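CRISPR-associated protein,CRISPR-associated endonuclease Cas9 (Corynebacterium diphtheriae, PDB 6JOO) uses guide RNA to recognise and cleave invading DNA in CRISPR immunity, with a discontinuous RuvC-like nuclease domain and an HNH domain in the natural enzyme. Local coordinates at residues I845-V850 with R862-S867; D821-D826 with V901-R906; I31-L36 with D641-V646. One frame throughout, in Å; residues are numbered along the deposited sequence.

Interaction 1: I845-V850 with R862-S867; sequences IRRWRV and RPLQMS. With nucleotides of chain C.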
# COMPACT_ATOMS: atom_id res chain seq x y z
N ILE A 845 27.39 -24.40 -4.08
CA ILE A 845 26.39 -23.55 -3.45
C ILE A 845 25.59 -24.41 -2.48
O ILE A 845 24.79 -25.26 -2.91
CB ILE A 845 25.47 -22.89 -4.48
CG1 ILE A 845 26.30 -22.24 -5.59
CG2 ILE A 845 24.56 -21.87 -3.81
CD1 ILE A 845 25.48 -21.76 -6.77
N ARG A 846 25.80 -24.21 -1.18
CA ARG A 846 25.08 -24.98 -0.18
C ARG A 846 24.06 -24.16 0.60
O ARG A 846 23.26 -24.74 1.34
CB ARG A 846 26.06 -25.64 0.80
CG ARG A 846 27.02 -24.68 1.48
CD ARG A 846 28.14 -25.44 2.18
NE ARG A 846 27.65 -26.33 3.23
CZ ARG A 846 27.54 -25.98 4.51
NH1 ARG A 846 27.08 -26.85 5.40
NH2 ARG A 846 27.89 -24.77 4.90
N ARG A 847 24.03 -22.84 0.43
CA ARG A 847 23.06 -21.98 1.09
C ARG A 847 22.06 -21.47 0.05
O ARG A 847 22.44 -20.73 -0.86
CB ARG A 847 23.74 -20.82 1.82
CG ARG A 847 24.63 -21.25 2.96
CD ARG A 847 24.67 -20.20 4.07
NE ARG A 847 25.78 -20.42 4.99
CZ ARG A 847 25.69 -21.14 6.11
NH1 ARG A 847 26.76 -21.29 6.88
NH2 ARG A 847 24.54 -21.70 6.46
N TRP A 848 20.79 -21.84 0.21
CA TRP A 848 19.74 -21.50 -0.73
C TRP A 848 18.61 -20.79 -0.01
O TRP A 848 18.47 -20.87 1.21
CB TRP A 848 19.21 -22.74 -1.46
CG TRP A 848 20.24 -23.42 -2.30
CD1 TRP A 848 21.21 -24.28 -1.87
CD2 TRP A 848 20.41 -23.30 -3.71
NE1 TRP A 848 21.97 -24.70 -2.93
CE2 TRP A 848 21.50 -24.12 -4.08
CE3 TRP A 848 19.74 -22.59 -4.72
CZ2 TRP A 848 21.94 -24.24 -5.39
CZ3 TRP A 848 20.18 -22.71 -6.02
CH2 TRP A 848 21.27 -23.53 -6.35
N ARG A 849 17.78 -20.09 -0.79
CA ARG A 849 16.65 -19.32 -0.29
C ARG A 849 15.37 -19.78 -0.96
O ARG A 849 15.34 -20.06 -2.17
CB ARG A 849 16.86 -17.82 -0.55
CG ARG A 849 15.71 -16.95 -0.07
CD ARG A 849 15.83 -15.53 -0.61
NE ARG A 849 16.04 -15.52 -2.05
CZ ARG A 849 17.11 -15.01 -2.65
NH1 ARG A 849 17.21 -15.04 -3.97
NH2 ARG A 849 18.08 -14.46 -1.93
N VAL A 850 14.30 -19.86 -0.18
CA VAL A 850 12.99 -20.30 -0.67
C VAL A 850 12.27 -19.08 -1.24
O VAL A 850 11.84 -18.20 -0.49
CB VAL A 850 12.18 -20.97 0.44
CG1 VAL A 850 10.78 -21.33 -0.06
CG2 VAL A 850 12.90 -22.20 0.95
N ARG A 862 16.70 -20.34 -5.07
CA ARG A 862 17.72 -19.52 -5.68
C ARG A 862 18.92 -19.43 -4.73
O ARG A 862 18.75 -19.59 -3.52
CB ARG A 862 17.21 -18.11 -6.01
CG ARG A 862 16.24 -18.06 -7.17
CD ARG A 862 16.04 -16.63 -7.65
NE ARG A 862 15.08 -16.55 -8.75
CZ ARG A 862 13.78 -16.32 -8.59
NH1 ARG A 862 13.28 -16.16 -7.37
NH2 ARG A 862 12.98 -16.26 -9.65
N PRO A 863 20.11 -19.21 -5.26
CA PRO A 863 21.27 -19.04 -4.37
C PRO A 863 21.07 -17.87 -3.42
O PRO A 863 20.68 -16.78 -3.83
CB PRO A 863 22.43 -18.80 -5.36
CG PRO A 863 21.98 -19.43 -6.63
CD PRO A 863 20.49 -19.20 -6.68
N LEU A 864 21.34 -18.12 -2.14
CA LEU A 864 21.03 -17.12 -1.11
C LEU A 864 21.91 -15.88 -1.25
O LEU A 864 21.42 -14.75 -1.10
CB LEU A 864 21.18 -17.73 0.28
CG LEU A 864 21.17 -16.79 1.50
CD1 LEU A 864 19.86 -16.00 1.58
CD2 LEU A 864 21.41 -17.56 2.79
N GLN A 865 23.20 -16.06 -1.53
CA GLN A 865 24.18 -14.99 -1.45
C GLN A 865 24.43 -14.29 -2.78
O GLN A 865 25.44 -13.60 -2.93
CB GLN A 865 25.50 -15.54 -0.89
CG GLN A 865 25.40 -16.15 0.50
CD GLN A 865 26.63 -16.96 0.88
OE1 GLN A 865 27.41 -17.36 0.02
NE2 GLN A 865 26.80 -17.20 2.18
N MSE A 866 23.54 -14.45 -3.76
CA MSE A 866 23.79 -13.87 -5.07
C MSE A 866 22.66 -12.97 -5.58
O MSE A 866 21.50 -13.14 -5.21
CB MSE A 866 24.06 -14.97 -6.09
CG MSE A 866 25.26 -15.81 -5.73
SE MSE A 866 25.45 -17.38 -6.83
CE MSE A 866 26.49 -18.45 -5.57
N SER A 867 23.02 -12.02 -6.44
CA SER A 867 22.09 -11.07 -7.01
C SER A 867 22.17 -11.14 -8.53
O SER A 867 23.17 -11.56 -9.11
CB SER A 867 22.41 -9.65 -6.53
OG SER A 867 21.41 -8.73 -6.95
P DG C 2 9.80 -15.67 -8.44
OP1 DG C 2 10.42 -16.03 -7.14
OP2 DG C 2 10.36 -16.21 -9.70
O5' DG C 2 8.24 -16.00 -8.38
C5' DG C 2 7.50 -15.76 -7.19
C4' DG C 2 6.01 -15.90 -7.43
O4' DG C 2 5.63 -15.06 -8.54
C3' DG C 2 5.54 -17.30 -7.80
O3' DG C 2 5.24 -18.05 -6.63
C2' DG C 2 4.28 -17.00 -8.61
C1' DG C 2 4.63 -15.70 -9.32
N9 DG C 2 5.14 -15.87 -10.68
C8 DG C 2 6.46 -15.84 -11.08
N7 DG C 2 6.61 -16.01 -12.37
C5 DG C 2 5.32 -16.15 -12.85
C6 DG C 2 4.85 -16.35 -14.17
O6 DG C 2 5.52 -16.45 -15.21
N1 DG C 2 3.47 -16.44 -14.22
C2 DG C 2 2.64 -16.34 -13.13
N2 DG C 2 1.32 -16.45 -13.38
N3 DG C 2 3.06 -16.15 -11.89
C4 DG C 2 4.40 -16.06 -11.82

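Interaction 2: D821-D826 with V901-R906; sequences DELVVD and VTVVRR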
# COMPACT_ATOMS: atom_id res chain seq x y z
N ASP A 821 12.63 -18.25 3.51
CA ASP A 821 13.33 -19.11 4.44
C ASP A 821 14.66 -19.54 3.84
O ASP A 821 14.78 -19.74 2.63
CB ASP A 821 12.50 -20.34 4.81
CG ASP A 821 12.07 -20.35 6.26
OD1 ASP A 821 12.77 -19.72 7.09
OD2 ASP A 821 11.04 -20.98 6.58
N GLU A 822 15.66 -19.69 4.70
CA GLU A 822 17.01 -20.05 4.31
C GLU A 822 17.21 -21.55 4.48
O GLU A 822 16.89 -22.11 5.54
CB GLU A 822 18.04 -19.29 5.14
CG GLU A 822 19.47 -19.80 5.00
CD GLU A 822 20.45 -19.03 5.87
OE1 GLU A 822 20.05 -17.99 6.44
OE2 GLU A 822 21.61 -19.45 5.97
N LEU A 823 17.76 -22.19 3.45
CA LEU A 823 18.05 -23.62 3.48
C LEU A 823 19.55 -23.84 3.32
O LEU A 823 20.24 -23.08 2.63
CB LEU A 823 17.33 -24.38 2.37
CG LEU A 823 15.81 -24.27 2.27
CD1 LEU A 823 15.33 -25.12 1.12
CD2 LEU A 823 15.16 -24.68 3.58
N VAL A 824 20.04 -24.91 3.95
CA VAL A 824 21.37 -25.45 3.68
C VAL A 824 21.18 -26.78 2.97
O VAL A 824 20.50 -27.67 3.50
CB VAL A 824 22.19 -25.61 4.97
CG1 VAL A 824 23.55 -26.20 4.67
CG2 VAL A 824 22.34 -24.27 5.66
N VAL A 825 21.74 -26.90 1.77
CA VAL A 825 21.49 -28.04 0.90
C VAL A 825 22.82 -28.63 0.43
O VAL A 825 23.74 -27.89 0.06
CB VAL A 825 20.63 -27.64 -0.32
CG1 VAL A 825 20.39 -28.83 -1.23
CG2 VAL A 825 19.32 -27.02 0.12
N ASP A 826 22.91 -29.96 0.45
CA ASP A 826 24.05 -30.69 -0.10
C ASP A 826 23.71 -31.03 -1.55
O ASP A 826 22.94 -31.96 -1.82
CB ASP A 826 24.34 -31.94 0.73
CG ASP A 826 25.51 -32.75 0.20
OD1 ASP A 826 26.28 -32.23 -0.64
OD2 ASP A 826 25.66 -33.91 0.62
N VAL A 901 18.99 -31.47 4.01
CA VAL A 901 18.56 -30.08 4.06
C VAL A 901 18.26 -29.67 5.50
O VAL A 901 17.65 -30.43 6.26
CB VAL A 901 17.32 -29.86 3.16
CG1 VAL A 901 16.83 -28.43 3.25
CG2 VAL A 901 17.64 -30.23 1.72
N THR A 902 18.71 -28.47 5.86
CA THR A 902 18.45 -27.88 7.17
C THR A 902 17.84 -26.50 6.96
O THR A 902 18.38 -25.69 6.20
CB THR A 902 19.73 -27.76 8.00
OG1 THR A 902 20.41 -29.02 8.02
CG2 THR A 902 19.41 -27.36 9.43
N VAL A 903 16.73 -26.24 7.64
CA VAL A 903 16.07 -24.94 7.60
C VAL A 903 16.69 -24.05 8.67
O VAL A 903 16.73 -24.43 9.85
CB VAL A 903 14.55 -25.09 7.82
CG1 VAL A 903 13.83 -23.76 7.67
CG2 VAL A 903 13.99 -26.13 6.87
N VAL A 904 17.18 -22.88 8.27
CA VAL A 904 18.00 -22.03 9.13
C VAL A 904 17.22 -20.76 9.44
O VAL A 904 16.85 -20.01 8.53
CB VAL A 904 19.35 -21.71 8.47
CG1 VAL A 904 20.21 -20.85 9.39
CG2 VAL A 904 20.07 -22.99 8.12
N ARG A 905 16.99 -20.51 10.73
CA ARG A 905 16.39 -19.27 11.21
C ARG A 905 17.41 -18.54 12.08
O ARG A 905 18.16 -19.17 12.83
CB ARG A 905 15.11 -19.53 12.01
CG ARG A 905 13.86 -19.71 11.16
CD ARG A 905 13.87 -21.01 10.37
NE ARG A 905 12.69 -21.13 9.51
CZ ARG A 905 11.64 -21.91 9.77
NH1 ARG A 905 10.62 -21.95 8.93
NH2 ARG A 905 11.63 -22.66 10.87
N ARG A 906 17.43 -17.21 11.98
CA ARG A 906 18.46 -16.41 12.64
C ARG A 906 17.82 -15.30 13.46
O ARG A 906 16.67 -14.92 13.26
CB ARG A 906 19.43 -15.80 11.62
CG ARG A 906 20.04 -16.80 10.65
CD ARG A 906 20.96 -16.13 9.64
NE ARG A 906 21.57 -17.10 8.73
CZ ARG A 906 22.66 -17.81 9.00
NH1 ARG A 906 23.27 -17.66 10.17
NH2 ARG A 906 23.13 -18.66 8.11

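Interaction 3: I31-L36 with D641-V646; sequences IKTLSL and DDRVVV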
# COMPACT_ATOMS: atom_id res chain seq x y z
N ILE A 31 39.94 -5.83 16.02
CA ILE A 31 40.34 -7.02 16.76
C ILE A 31 39.52 -8.23 16.32
O ILE A 31 40.07 -9.24 15.88
CB ILE A 31 40.20 -6.81 18.28
CG1 ILE A 31 41.09 -5.65 18.74
CG2 ILE A 31 40.54 -8.09 19.03
CD1 ILE A 31 41.00 -5.38 20.23
N LYS A 32 38.20 -8.13 16.45
CA LYS A 32 37.31 -9.24 16.12
C LYS A 32 36.05 -8.70 15.46
O LYS A 32 35.55 -7.63 15.84
CB LYS A 32 36.94 -10.04 17.38
CG LYS A 32 36.01 -11.21 17.12
CD LYS A 32 35.59 -11.89 18.41
CE LYS A 32 34.63 -13.04 18.13
NZ LYS A 32 34.18 -13.72 19.37
N THR A 33 35.55 -9.43 14.47
CA THR A 33 34.29 -9.06 13.82
C THR A 33 33.12 -9.56 14.66
O THR A 33 32.98 -10.76 14.90
CB THR A 33 34.22 -9.65 12.41
OG1 THR A 33 34.27 -11.08 12.48
CG2 THR A 33 35.37 -9.14 11.55
N LEU A 34 32.28 -8.63 15.11
CA LEU A 34 31.17 -8.99 15.99
C LEU A 34 29.96 -9.46 15.19
O LEU A 34 29.37 -10.50 15.51
CB LEU A 34 30.81 -7.80 16.88
CG LEU A 34 31.91 -7.30 17.83
CD1 LEU A 34 31.42 -6.12 18.67
CD2 LEU A 34 32.42 -8.42 18.72
N SER A 35 29.58 -8.72 14.15
CA SER A 35 28.41 -9.09 13.35
C SER A 35 28.55 -8.49 11.96
O SER A 35 28.73 -7.27 11.83
CB SER A 35 27.11 -8.62 14.02
OG SER A 35 25.97 -8.97 13.26
N LEU A 36 28.47 -9.33 10.94
CA LEU A 36 28.48 -8.90 9.55
C LEU A 36 27.19 -9.41 8.90
O LEU A 36 27.00 -10.62 8.78
CB LEU A 36 29.71 -9.42 8.81
CG LEU A 36 31.05 -8.93 9.36
CD1 LEU A 36 32.20 -9.47 8.52
CD2 LEU A 36 31.08 -7.41 9.41
N ASP A 641 35.55 -18.70 5.92
CA ASP A 641 34.69 -19.47 6.82
C ASP A 641 33.21 -19.22 6.57
O ASP A 641 32.38 -19.87 7.20
CB ASP A 641 35.05 -19.15 8.27
CG ASP A 641 34.69 -20.27 9.23
OD1 ASP A 641 33.50 -20.42 9.57
OD2 ASP A 641 35.61 -21.01 9.64
N ASP A 642 32.87 -18.30 5.66
CA ASP A 642 31.48 -17.98 5.33
C ASP A 642 30.71 -17.52 6.57
O ASP A 642 29.60 -17.97 6.85
CB ASP A 642 30.79 -19.17 4.66
CG ASP A 642 29.51 -18.76 3.94
OD1 ASP A 642 29.19 -17.56 3.94
OD2 ASP A 642 28.83 -19.65 3.39
N ARG A 643 31.33 -16.62 7.33
CA ARG A 643 30.67 -16.04 8.50
C ARG A 643 29.91 -14.76 8.17
O ARG A 643 29.26 -14.20 9.06
CB ARG A 643 31.70 -15.76 9.61
CG ARG A 643 32.44 -17.00 10.09
CD ARG A 643 32.73 -16.96 11.59
NE ARG A 643 33.56 -15.83 11.99
CZ ARG A 643 33.14 -14.81 12.73
NH1 ARG A 643 31.89 -14.77 13.16
NH2 ARG A 643 33.98 -13.82 13.04
N VAL A 644 29.99 -14.27 6.94
CA VAL A 644 29.20 -13.13 6.51
C VAL A 644 27.78 -13.60 6.26
O VAL A 644 27.54 -14.49 5.43
CB VAL A 644 29.80 -12.48 5.25
CG1 VAL A 644 29.07 -11.19 4.93
CG2 VAL A 644 31.28 -12.23 5.45
N VAL A 645 26.82 -13.03 6.99
CA VAL A 645 25.45 -13.51 6.99
C VAL A 645 24.63 -12.67 6.01
O VAL A 645 24.56 -11.45 6.13
CB VAL A 645 24.84 -13.46 8.40
CG1 VAL A 645 23.34 -13.65 8.35
CG2 VAL A 645 25.48 -14.52 9.28
N VAL A 646 24.02 -13.35 5.04
CA VAL A 646 23.03 -12.75 4.14
C VAL A 646 21.67 -13.27 4.57
O VAL A 646 21.42 -14.48 4.52
CB VAL A 646 23.31 -13.09 2.67
CG1 VAL A 646 22.36 -12.32 1.77
CG2 VAL A 646 24.75 -12.80 2.32

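Interaction 1: I845-V850 with R862-S867
Arg849 and Arg862 form an antiparallel hydrogen-bonded pair, Arg849 N donating to Arg862 O (2.9 Å) and Arg862 N to Arg849 O (3.2 Å), while Leu864 N adds a bond to Arg847 O at 3.1 Å. Between these bonds Trp848 stands in a non-hydrogen-bonded pair with Pro863. CG of Trp848 is anti to the carbonyl carbon (chi1 -63°), and although the CB branch leaves the partner strand, the benzo half of the indole returns to it: CE3 lies 3.3 Å from Arg862 C, and CZ3 3.6 Å from Pro863 CD. Trp848 NE1 donates to Ile845 O in a bent bond (138° at the hydrogen), with the donor above the carbonyl plane. Ile845 CG2 covers one indole face near its rim, and Ile845 CD1 meets CE of the selenomethionine at Met866 tip to tip, 3.7 Å apart. The segments belong to a beta hairpin of the Cas9 C-terminal domain, built from strands 847-855 and 858-863; a type I turn from Pro863 to Met866 then diverts the chain. At the hairpin's DNA side the extended Arg862 chain presents both terminal nitrogens to one phosphate. Arg862 NH1 bonds DG2 OP1 of chain C at 2.9 Å, and Arg862 NH2 bonds DG2 OP2 of chain C at 2.6 Å. Asp851 makes salt bridges to Arg862 NH1 and Arg849 NE, which would offset the repulsion between these neighbouring guanidinium groups.

Interaction 2: D821-D826 with V901-R906
Arg905 NH1 bonds Asp821 OD2 at 2.6 Å, and Arg905 NE bonds Asp821 OD1 at 2.8 Å, so the guanidinium grips the carboxylate side-on, one nitrogen to each oxygen. Both oxygens are met on the syn side, but the carboxylate and guanidinium planes are turned 39° from one another. The Arg905 CB branch leaves the partner segment; a bend at chi2 (70°) starts the chain on its return. Val903 CG1 lies over one face of this guanidinium, offset toward the rim, while Trp816 makes a cation-pi contact with it and Val922 O accepts from NH2. One residue further along each segment the same grip recurs: Arg906 NE bonds Glu822 OE1 (2.9 Å) and Arg906 NH2 bonds Glu822 OE2 (2.7 Å), with the two planes 31° apart. Here Val904 CG1 covers a guanidinium face. The extended side chains of Glu822 and Arg906 cross at about a right angle.

Strands 822-824 and 902-904 are neighbours in the antiparallel sheet of the Cas9 C-terminal domain, between strands 847-855 and 924-925, and they bring together chain positions some 75 residues apart. Val824 and Thr902 form a hydrogen-bonded pair, Val824 N to Thr902 O at 2.9 Å and Thr902 N to Val824 O at 3.1 Å; Leu823 and Val903 follow as a non-hydrogen-bonded pair. On the face carrying Leu823, its CD2 packs 3.8 Å from Val903 CG2, the two side chains lying side by side, and also touches Val901 CG1. On the face carrying Val824, CG2 of that residue meets Val904 CG2 at 3.6 Å. Beyond the strand pair, Val825 and Val901 touch through their CG2 methyls and both reach Leu895 of helix 892-898.

Interaction 3: I31-L36 with D641-V646
Val645 N donates to Leu36 O across 3.0 Å in a nearly straight bond (164° at the hydrogen), and Val645 CB lies 3.6 Å from the same oxygen. Beside this backbone link, Leu36 CD1 approaches Val644 CG2 at 4.2 Å. The third meeting is polar: Arg643 NH2 lies 2.8 Å from Thr33 OG1. The Arg643 chain is bent at chi2 and chi3 on its way to Thr33, whose OG1 sits between its own backbone N and carbonyl carbon (chi1 61°).

Strand 645-647 runs parallel to strand 30-40 at the margin of the RuvC sheet, where a backbone bond between Val645 and Ser38 continues the pairing. The other five strands follow the 3-2-1-4-5 order of the RNase H fold, to which strand 645-647 is added beside the third. In this engineered fusion the two segments lie in different pieces, before and after the glycine-serine linker.

Asp638 ties the polar groups together, accepting from Thr33 OG1 and making a salt bridge to Arg643 NE. It belongs to the last turn of helix 615-641, which ends in a Schellman motif: Asp642 is the C-prime residue with positive phi, and Arg643 N bonds Asp638 O. Leu635 of that helix and Ala571 of helix 569-577 pack on Leu36. A classic beta bulge, Leu34 and Ser35 opposite Ala21, interrupts strand 30-40 just ahead of Leu36.

How the interactions relate
Interactions 1 and 2 lie in one sheet, their centres 10 Å apart: strand 847-855 pairs with strand 822-824, with Trp848 O 2.7 Å from Leu823 N and Arg846 O 2.7 Å from Val825 N, both probable hydrogen bonds. Interaction 3 belongs to the RuvC sheet, with its centre about 18 Å from either. Asp642 connects it to interaction 1, its OD1 lying 3.0 Å from Gln865 NE2, a probable hydrogen bond, with a weak, long ion pair to Arg847. Toward interaction 2 the contact is apolar, Val645 CG1 to Arg906 CD at 3.7 Å. Interaction 1 bonds the DNA directly; the nearest atoms of interactions 2 and 3 are about 5 and 11 Å from nucleic acid.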